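Local coordinates for protein glycoside hydrolase family 31 (Kribbella flavida DSM 17836, PDB 5X3I) that hydrolyses the alpha-1,3-glucosidic linkages of the cyclic tetrasaccharide cyclobis-(1-6)-alpha-nigerosyl inside the cell, yielding isomaltose, at residues G296-L301 with A514-S519; I559-W564 with R646-D651. The protein carries 1 engineered substitution. All blocks are in the same frame, centred on the assembly; numbering follows the deposited sequence.

Contact 1 of 2, residues G296-L301 with A514-S519; sequences GWVFRL and APVTFS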
ATOM      1  N   GLY A 296     -11.546  -0.072  20.521  1.00 13.36           N
ATOM      2  CA  GLY A 296     -11.623   1.376  20.534  1.00 12.90           C
ATOM      3  C   GLY A 296     -10.293   2.088  20.639  1.00 12.88           C
ATOM      4  O   GLY A 296     -10.166   3.198  20.140  1.00 13.61           O
ATOM      5  N   TRP A 297      -9.298   1.457  21.264  1.00 14.83           N
ATOM      6  CA  TRP A 297      -8.015   2.136  21.467  1.00 12.16           C
ATOM      7  C   TRP A 297      -7.280   2.482  20.166  1.00 13.42           C
ATOM      8  O   TRP A 297      -6.418   3.352  20.183  1.00 11.09           O
ATOM      9  CB  TRP A 297      -7.074   1.322  22.379  1.00 15.57           C
ATOM     10  CG  TRP A 297      -6.630  -0.042  21.886  1.00 12.66           C
ATOM     11  CD1 TRP A 297      -7.117  -1.253  22.284  1.00 12.15           C
ATOM     12  CD2 TRP A 297      -5.579  -0.329  20.943  1.00 11.68           C
ATOM     13  NE1 TRP A 297      -6.449  -2.272  21.645  1.00 14.13           N
ATOM     14  CE2 TRP A 297      -5.501  -1.730  20.818  1.00 11.15           C
ATOM     15  CE3 TRP A 297      -4.699   0.460  20.204  1.00 11.64           C
ATOM     16  CZ2 TRP A 297      -4.592  -2.352  19.974  1.00 12.81           C
ATOM     17  CZ3 TRP A 297      -3.787  -0.166  19.373  1.00 14.65           C
ATOM     18  CH2 TRP A 297      -3.742  -1.552  19.263  1.00 12.99           C
ATOM     19  N   VAL A 298      -7.629   1.837  19.046  1.00 12.86           N
ATOM     20  CA  VAL A 298      -6.958   2.165  17.779  1.00 11.29           C
ATOM     21  C   VAL A 298      -7.288   3.592  17.360  1.00 14.45           C
ATOM     22  O   VAL A 298      -6.566   4.192  16.567  1.00 14.87           O
ATOM     23  CB  VAL A 298      -7.320   1.192  16.609  1.00 10.34           C
ATOM     24  CG1 VAL A 298      -7.076  -0.240  17.014  1.00  9.95           C
ATOM     25  CG2 VAL A 298      -8.757   1.396  16.122  1.00 11.83           C
ATOM     26  N   PHE A 299      -8.346   4.156  17.937  1.00 12.52           N
ATOM     27  CA  PHE A 299      -8.735   5.514  17.594  1.00 12.51           C
ATOM     28  C   PHE A 299      -7.996   6.598  18.373  1.00 15.61           C
ATOM     29  O   PHE A 299      -8.226   7.781  18.157  1.00 14.02           O
ATOM     30  CB  PHE A 299     -10.240   5.677  17.768  1.00 14.88           C
ATOM     31  CG  PHE A 299     -11.032   4.917  16.758  1.00 15.19           C
ATOM     32  CD1 PHE A 299     -10.875   5.182  15.404  1.00 16.59           C
ATOM     33  CD2 PHE A 299     -11.921   3.937  17.143  1.00 15.60           C
ATOM     34  CE1 PHE A 299     -11.596   4.484  14.452  1.00 13.87           C
ATOM     35  CE2 PHE A 299     -12.655   3.239  16.189  1.00 14.82           C
ATOM     36  CZ  PHE A 299     -12.490   3.516  14.853  1.00 13.10           C
ATOM     37  N   ARG A 300      -7.084   6.204  19.252  1.00 13.87           N
ATOM     38  CA  ARG A 300      -6.263   7.189  19.931  1.00 12.80           C
ATOM     39  C   ARG A 300      -5.049   7.552  19.079  1.00 14.07           C
ATOM     40  O   ARG A 300      -4.816   6.947  18.040  1.00 14.91           O
ATOM     41  CB  ARG A 300      -5.822   6.661  21.296  1.00 14.07           C
ATOM     42  CG  ARG A 300      -6.982   6.252  22.192  1.00 15.89           C
ATOM     43  CD  ARG A 300      -6.488   5.772  23.533  1.00 16.15           C
ATOM     44  NE  ARG A 300      -5.849   6.839  24.286  1.00 18.88           N
ATOM     45  CZ  ARG A 300      -5.160   6.650  25.408  1.00 20.75           C
ATOM     46  NH1 ARG A 300      -4.995   5.420  25.889  1.00 21.15           N
ATOM     47  NH2 ARG A 300      -4.632   7.686  26.045  1.00 20.77           N
ATOM     48  N   LEU A 301      -4.248   8.502  19.542  1.00 12.50           N
ATOM     49  CA  LEU A 301      -3.094   8.933  18.767  1.00 14.20           C
ATOM     50  C   LEU A 301      -2.023   7.848  18.734  1.00 13.23           C
ATOM     51  O   LEU A 301      -1.695   7.253  19.768  1.00 13.94           O
ATOM     52  CB  LEU A 301      -2.509  10.227  19.327  1.00 14.02           C
ATOM     53  CG  LEU A 301      -1.146  10.648  18.758  1.00 16.17           C
ATOM     54  CD1 LEU A 301      -1.243  10.954  17.259  1.00 13.49           C
ATOM     55  CD2 LEU A 301      -0.564  11.847  19.527  1.00 15.00           C
ATOM     56  N   ALA A 514      -7.026  -8.915  19.553  1.00 15.02           N
ATOM     57  CA  ALA A 514      -7.600  -8.395  18.312  1.00 15.65           C
ATOM     58  C   ALA A 514      -6.561  -8.334  17.190  1.00 14.75           C
ATOM     59  O   ALA A 514      -5.389  -8.073  17.440  1.00 12.20           O
ATOM     60  CB  ALA A 514      -8.192  -7.036  18.542  1.00 13.84           C
ATOM     61  N   PRO A 515      -7.006  -8.577  15.940  1.00 14.92           N
ATOM     62  CA  PRO A 515      -6.084  -8.707  14.807  1.00 13.57           C
ATOM     63  C   PRO A 515      -5.588  -7.351  14.348  1.00 15.64           C
ATOM     64  O   PRO A 515      -5.885  -6.949  13.218  1.00 13.21           O
ATOM     65  CB  PRO A 515      -6.947  -9.373  13.726  1.00 13.81           C
ATOM     66  CG  PRO A 515      -8.336  -8.846  14.008  1.00 15.31           C
ATOM     67  CD  PRO A 515      -8.410  -8.747  15.530  1.00 13.62           C
ATOM     68  N   VAL A 516      -4.828  -6.653  15.188  1.00 13.87           N
ATOM     69  CA  VAL A 516      -4.431  -5.333  14.795  1.00 11.17           C
ATOM     70  C   VAL A 516      -3.093  -5.465  14.087  1.00 12.17           C
ATOM     71  O   VAL A 516      -2.056  -5.465  14.709  1.00 13.90           O
ATOM     72  CB  VAL A 516      -4.293  -4.383  16.040  1.00 12.04           C
ATOM     73  CG1 VAL A 516      -3.805  -3.006  15.631  1.00 10.25           C
ATOM     74  CG2 VAL A 516      -5.612  -4.277  16.801  1.00 12.34           C
ATOM     75  N   THR A 517      -3.148  -5.382  12.763  1.00 12.56           N
ATOM     76  CA  THR A 517      -1.984  -5.329  11.902  1.00 11.94           C
ATOM     77  C   THR A 517      -2.083  -3.925  11.332  1.00 13.37           C
ATOM     78  O   THR A 517      -3.163  -3.342  11.320  1.00 12.66           O
ATOM     79  CB  THR A 517      -1.986  -6.412  10.763  1.00 11.17           C
ATOM     80  OG1 THR A 517      -3.259  -6.429  10.117  1.00 11.60           O
ATOM     81  CG2 THR A 517      -1.708  -7.805  11.317  1.00 11.49           C
ATOM     82  N   PHE A 518      -0.950  -3.364  10.947  1.00 11.89           N
ATOM     83  CA  PHE A 518      -0.889  -2.030  10.403  1.00 13.22           C
ATOM     84  C   PHE A 518      -0.059  -2.146   9.113  1.00 12.80           C
ATOM     85  O   PHE A 518       1.152  -2.314   9.181  1.00 12.13           O
ATOM     86  CB  PHE A 518      -0.260  -1.119  11.463  1.00 12.44           C
ATOM     87  CG  PHE A 518      -0.239   0.354  11.139  1.00 13.48           C
ATOM     88  CD1 PHE A 518       0.955   1.028  11.046  1.00 13.93           C
ATOM     89  CD2 PHE A 518      -1.401   1.081  11.024  1.00 18.18           C
ATOM     90  CE1 PHE A 518       0.994   2.406  10.802  1.00 16.54           C
ATOM     91  CE2 PHE A 518      -1.370   2.455  10.775  1.00 17.37           C
ATOM     92  CZ  PHE A 518      -0.168   3.115  10.676  1.00 13.62           C
ATOM     93  N   SER A 519      -0.705  -1.996   7.960  1.00 13.66           N
ATOM     94  CA  SER A 519      -0.117  -2.364   6.660  1.00 11.90           C
ATOM     95  C   SER A 519      -0.224  -1.227   5.645  1.00 11.31           C
ATOM     96  O   SER A 519      -1.171  -0.472   5.688  1.00 13.30           O
ATOM     97  CB  SER A 519      -0.812  -3.599   6.076  1.00 12.30           C
ATOM     98  OG  SER A 519      -0.864  -4.682   6.972  1.00 15.88           O
TER
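At the N-terminal end of the TIM barrel, Trp297 and Val298 meet Val516 just ahead of the first and fifth parallel strands, 302-304 and 517-519. The chain runs through a short 3-10 turn at 296-299, closed by Phe299 N bonding to Gly296 O at 3.0 Å, and this turn places two neighbouring side chains against a single valine. On the other segment Pro515 is the centre of an inverse gamma turn, in which Val516 N reaches Ala514 O at 2.7 Å, and the strand takes over soon afterwards.

Both methyls of Val516 meet the benzo part of the indole. Val516 CG2 lies 3.8 Å from Trp297 CZ2, while Val516 CG1 lies 3.9 Å from Trp297 CH2, a ring carbon that CG2 also touches. The two side chains arrive from opposite directions. Trp297 holds its CG between the backbone N and the carbonyl carbon (chi1 63°), which swings the indole out to meet the valine although its CB does not point there. Val298 completes the cluster: its CG1 stands 3.9 Å above one face of the Trp297 ring, toward the rim, and also comes within 4.3 Å of Val516 CG2. That methyl thus touches both Trp297 and Val298, and with no hydrogen bond across it the contact between the two segments is apolar.

Ile531 of strand 531-533 touches both valines, and Lys388 makes a cation-pi contact with the indole. Farther along, Phe299 packs against helix 622-650, and Arg300 forms a salt bridge with Glu634 of the same helix. The arrangement is part of the packing at the N-terminal end of a (beta/alpha)8 barrel, away from the catalytic residues of the glycoside hydrolase family 31 fold.

Contact 2 of 2, residues I559-W564 with R646-D651; sequences IVYWGW and RTIATD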
ATOM      1  N   ILE A 559     -12.073  -0.060   2.869  1.00 15.83           N
ATOM      2  CA  ILE A 559     -10.965  -0.016   3.799  1.00 15.35           C
ATOM      3  C   ILE A 559     -11.388   0.976   4.882  1.00 15.06           C
ATOM      4  O   ILE A 559     -11.440   2.185   4.663  1.00 17.38           O
ATOM      5  CB  ILE A 559      -9.647   0.436   3.146  1.00 15.04           C
ATOM      6  CG1 ILE A 559      -9.209  -0.520   2.026  1.00 13.42           C
ATOM      7  CG2 ILE A 559      -8.542   0.600   4.210  1.00 16.15           C
ATOM      8  CD1 ILE A 559      -8.899  -1.921   2.454  1.00 13.98           C
ATOM      9  N   VAL A 560     -11.662   0.432   6.057  1.00 14.52           N
ATOM     10  CA  VAL A 560     -12.287   1.189   7.142  1.00 16.19           C
ATOM     11  C   VAL A 560     -11.239   1.909   7.984  1.00 17.62           C
ATOM     12  O   VAL A 560     -11.288   3.126   8.147  1.00 14.71           O
ATOM     13  CB  VAL A 560     -13.159   0.303   8.033  1.00 14.40           C
ATOM     14  CG1 VAL A 560     -13.749   1.122   9.177  1.00 13.72           C
ATOM     15  CG2 VAL A 560     -14.289  -0.309   7.207  1.00 15.71           C
ATOM     16  N   TYR A 561     -10.325   1.151   8.571  1.00 14.57           N
ATOM     17  CA  TYR A 561      -9.360   1.776   9.431  1.00 12.23           C
ATOM     18  C   TYR A 561      -8.130   2.175   8.633  1.00 11.91           C
ATOM     19  O   TYR A 561      -7.240   1.376   8.359  1.00 13.79           O
ATOM     20  CB  TYR A 561      -8.966   0.804  10.542  1.00 12.22           C
ATOM     21  CG  TYR A 561     -10.126   0.268  11.353  1.00 15.34           C
ATOM     22  CD1 TYR A 561     -10.820  -0.870  10.952  1.00 12.78           C
ATOM     23  CD2 TYR A 561     -10.512   0.894  12.530  1.00 11.33           C
ATOM     24  CE1 TYR A 561     -11.863  -1.354  11.692  1.00 13.20           C
ATOM     25  CE2 TYR A 561     -11.550   0.421  13.272  1.00 12.86           C
ATOM     26  CZ  TYR A 561     -12.224  -0.702  12.862  1.00 10.35           C
ATOM     27  OH  TYR A 561     -13.252  -1.164  13.624  1.00 11.32           O
ATOM     28  N   TRP A 562      -8.027   3.468   8.410  1.00 14.22           N
ATOM     29  CA  TRP A 562      -7.033   4.025   7.520  1.00 12.86           C
ATOM     30  C   TRP A 562      -6.464   5.292   8.115  1.00 11.51           C
ATOM     31  O   TRP A 562      -7.176   6.083   8.726  1.00 13.88           O
ATOM     32  CB  TRP A 562      -7.633   4.306   6.137  1.00 14.24           C
ATOM     33  CG  TRP A 562      -6.707   5.044   5.218  1.00 10.53           C
ATOM     34  CD1 TRP A 562      -5.919   4.508   4.247  1.00 13.10           C
ATOM     35  CD2 TRP A 562      -6.458   6.448   5.206  1.00 10.93           C
ATOM     36  NE1 TRP A 562      -5.205   5.497   3.614  1.00 14.29           N
ATOM     37  CE2 TRP A 562      -5.516   6.698   4.191  1.00 13.07           C
ATOM     38  CE3 TRP A 562      -6.957   7.524   5.941  1.00 12.98           C
ATOM     39  CZ2 TRP A 562      -5.054   7.973   3.903  1.00 12.68           C
ATOM     40  CZ3 TRP A 562      -6.495   8.793   5.649  1.00 11.85           C
ATOM     41  CH2 TRP A 562      -5.551   9.001   4.640  1.00 13.62           C
ATOM     42  N   GLY A 563      -5.180   5.496   7.881  1.00 12.83           N
ATOM     43  CA  GLY A 563      -4.467   6.665   8.351  1.00 10.01           C
ATOM     44  C   GLY A 563      -3.282   6.946   7.442  1.00 13.62           C
ATOM     45  O   GLY A 563      -3.126   6.305   6.403  1.00 11.75           O
ATOM     46  N   TRP A 564      -2.469   7.924   7.822  1.00 13.18           N
ATOM     47  CA  TRP A 564      -1.312   8.344   7.040  1.00 13.15           C
ATOM     48  C   TRP A 564      -0.281   8.948   7.978  1.00 14.22           C
ATOM     49  O   TRP A 564      -0.613   9.260   9.113  1.00 13.38           O
ATOM     50  CB  TRP A 564      -1.712   9.354   5.955  1.00 14.25           C
ATOM     51  CG  TRP A 564      -2.188  10.697   6.484  1.00 13.74           C
ATOM     52  CD1 TRP A 564      -3.217  10.922   7.343  1.00 13.40           C
ATOM     53  CD2 TRP A 564      -1.657  11.988   6.157  1.00 13.81           C
ATOM     54  NE1 TRP A 564      -3.347  12.262   7.599  1.00 14.04           N
ATOM     55  CE2 TRP A 564      -2.407  12.942   6.873  1.00 14.82           C
ATOM     56  CE3 TRP A 564      -0.615  12.427   5.337  1.00 14.36           C
ATOM     57  CZ2 TRP A 564      -2.148  14.309   6.791  1.00 14.35           C
ATOM     58  CZ3 TRP A 564      -0.363  13.784   5.258  1.00 16.23           C
ATOM     59  CH2 TRP A 564      -1.125  14.708   5.976  1.00 13.18           C
ATOM     60  N   ARG A 646     -21.113   1.069  12.864  1.00 16.32           N
ATOM     61  CA  ARG A 646     -22.167   1.283  11.867  1.00 18.52           C
ATOM     62  C   ARG A 646     -21.627   1.040  10.448  1.00 19.10           C
ATOM     63  O   ARG A 646     -22.278   0.405   9.621  1.00 19.21           O
ATOM     64  CB  ARG A 646     -22.752   2.693  11.990  1.00 18.72           C
ATOM     65  CG  ARG A 646     -23.617   2.888  13.236  1.00 19.51           C
ATOM     66  CD  ARG A 646     -24.376   4.210  13.227  1.00 22.69           C
ATOM     67  NE  ARG A 646     -25.062   4.440  11.958  1.00 30.17           N
ATOM     68  CZ  ARG A 646     -26.271   3.975  11.649  1.00 34.39           C
ATOM     69  NH1 ARG A 646     -26.958   3.246  12.519  1.00 31.92           N
ATOM     70  NH2 ARG A 646     -26.796   4.239  10.455  1.00 33.84           N
ATOM     71  N   THR A 647     -20.419   1.530  10.200  1.00 16.90           N
ATOM     72  CA  THR A 647     -19.755   1.321   8.927  1.00 17.73           C
ATOM     73  C   THR A 647     -19.611  -0.159   8.621  1.00 18.06           C
ATOM     74  O   THR A 647     -19.852  -0.594   7.504  1.00 18.43           O
ATOM     75  CB  THR A 647     -18.389   2.003   8.900  1.00 15.00           C
ATOM     76  OG1 THR A 647     -18.583   3.413   8.798  1.00 14.14           O
ATOM     77  CG2 THR A 647     -17.543   1.520   7.706  1.00 15.89           C
ATOM     78  N   ILE A 648     -19.265  -0.942   9.626  1.00 16.93           N
ATOM     79  CA  ILE A 648     -19.085  -2.365   9.422  1.00 14.86           C
ATOM     80  C   ILE A 648     -20.435  -3.060   9.227  1.00 22.04           C
ATOM     81  O   ILE A 648     -20.544  -4.026   8.468  1.00 22.68           O
ATOM     82  CB  ILE A 648     -18.313  -2.979  10.588  1.00 16.50           C
ATOM     83  CG1 ILE A 648     -16.823  -2.654  10.423  1.00 19.13           C
ATOM     84  CG2 ILE A 648     -18.529  -4.485  10.677  1.00 17.47           C
ATOM     85  CD1 ILE A 648     -16.012  -2.795  11.695  1.00 16.64           C
ATOM     86  N   ALA A 649     -21.461  -2.553   9.900  1.00 17.83           N
ATOM     87  CA  ALA A 649     -22.795  -3.119   9.772  1.00 18.27           C
ATOM     88  C   ALA A 649     -23.500  -2.711   8.481  1.00 18.77           C
ATOM     89  O   ALA A 649     -24.117  -3.540   7.847  1.00 22.99           O
ATOM     90  CB  ALA A 649     -23.661  -2.729  10.985  1.00 17.33           C
ATOM     91  N   THR A 650     -23.481  -1.425   8.151  1.00 21.39           N
ATOM     92  CA  THR A 650     -24.169  -0.927   6.965  1.00 18.57           C
ATOM     93  C   THR A 650     -23.334  -0.760   5.689  1.00 20.33           C
ATOM     94  O   THR A 650     -23.896  -0.495   4.634  1.00 21.42           O
ATOM     95  CB  THR A 650     -24.809   0.432   7.246  1.00 20.16           C
ATOM     96  OG1 THR A 650     -23.796   1.440   7.268  1.00 20.73           O
ATOM     97  CG2 THR A 650     -25.568   0.408   8.576  1.00 20.89           C
ATOM     98  N   ASP A 651     -22.012  -0.876   5.813  1.00 18.46           N
ATOM     99  CA  ASP A 651     -21.049  -0.609   4.734  1.00 18.96           C
ATOM    100  C   ASP A 651     -20.958   0.862   4.311  1.00 17.54           C
ATOM    101  O   ASP A 651     -20.155   1.202   3.448  1.00 22.34           O
ATOM    102  CB  ASP A 651     -21.338  -1.505   3.531  1.00 19.31           C
ATOM    103  CG  ASP A 651     -21.135  -2.947   3.860  1.00 19.89           C
ATOM    104  OD1 ASP A 651     -20.130  -3.237   4.539  1.00 20.93           O
ATOM    105  OD2 ASP A 651     -21.984  -3.782   3.503  1.00 22.57           O
TER
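Val560 and Thr647 mark the closest approach of the two backbones, with their CA atoms 7.7 Å apart. One segment is the loop that leads into strand 562-565, the seventh of the barrel; the other is the last turn of the long helix 622-650. The helix ends at Thr650, and the positive phi of Asp651 (68°) turns the chain away from the helical path. Arg646 O takes two donors from Thr650: the backbone N at 2.6 Å and the side-chain OG1 at 3.0 Å, the latter coming from above the carbonyl plane rather than within it.

Across the gap, Val560 and Thr647 reach toward each other tip to tip. Val560 CG2 meets Thr647 CG2 at 3.8 Å. The other valine methyl, Val560 CG1, is slightly farther from the same threonine methyl. In Thr647 a chi1 of -73° sets OG1 beside the backbone N and turns CG2 to the valine; the hydroxyl bonds with Arg652 O, just past the helix end.

Beside this pair, Tyr561 and Ile648 cross at about a right angle, and Tyr561 OH lies 3.7 Å from Ile648 CD1. The same hydroxyl is hydrogen-bonded to Leu294 N, so its polar need is met while a methyl leans on it. Val560 CG1 sits 3.9 Å above one face of the Tyr561 ring, toward its rim, and so ties the two pairs together.

Salt bridges flank the helix end, Arg646 with Asp679 and Asp651 with Arg290. No hydrogen bond links the two segments themselves: methyls meet on one side, and a methyl meets the tyrosine OH on the other. The contact is therefore essentially apolar, and the polar groups around it are held largely by partners outside the two segments.

How the contacts relate
The contacts lie about 12 Å apart, centre to centre, and touch directly: Phe299 CZ is 3.6 Å from Tyr561 CE2, and Val298 CG2 is 4.0 Å from Tyr561 CD2. Tyr561 thus bridges from the barrel floor of contact 1 to the helix-end packing of contact 2. Both reach the same eight-stranded parallel sheet, but contact 1 joins two strand-entry segments across the barrel and is buried, whereas contact 2 joins a strand entry to an outer helix and is only partly buried. Neither has a hydrogen bond across it; contact 1 packs indole on valine, while contact 2 sets methyl against methyl and a methyl against a tyrosine hydroxyl.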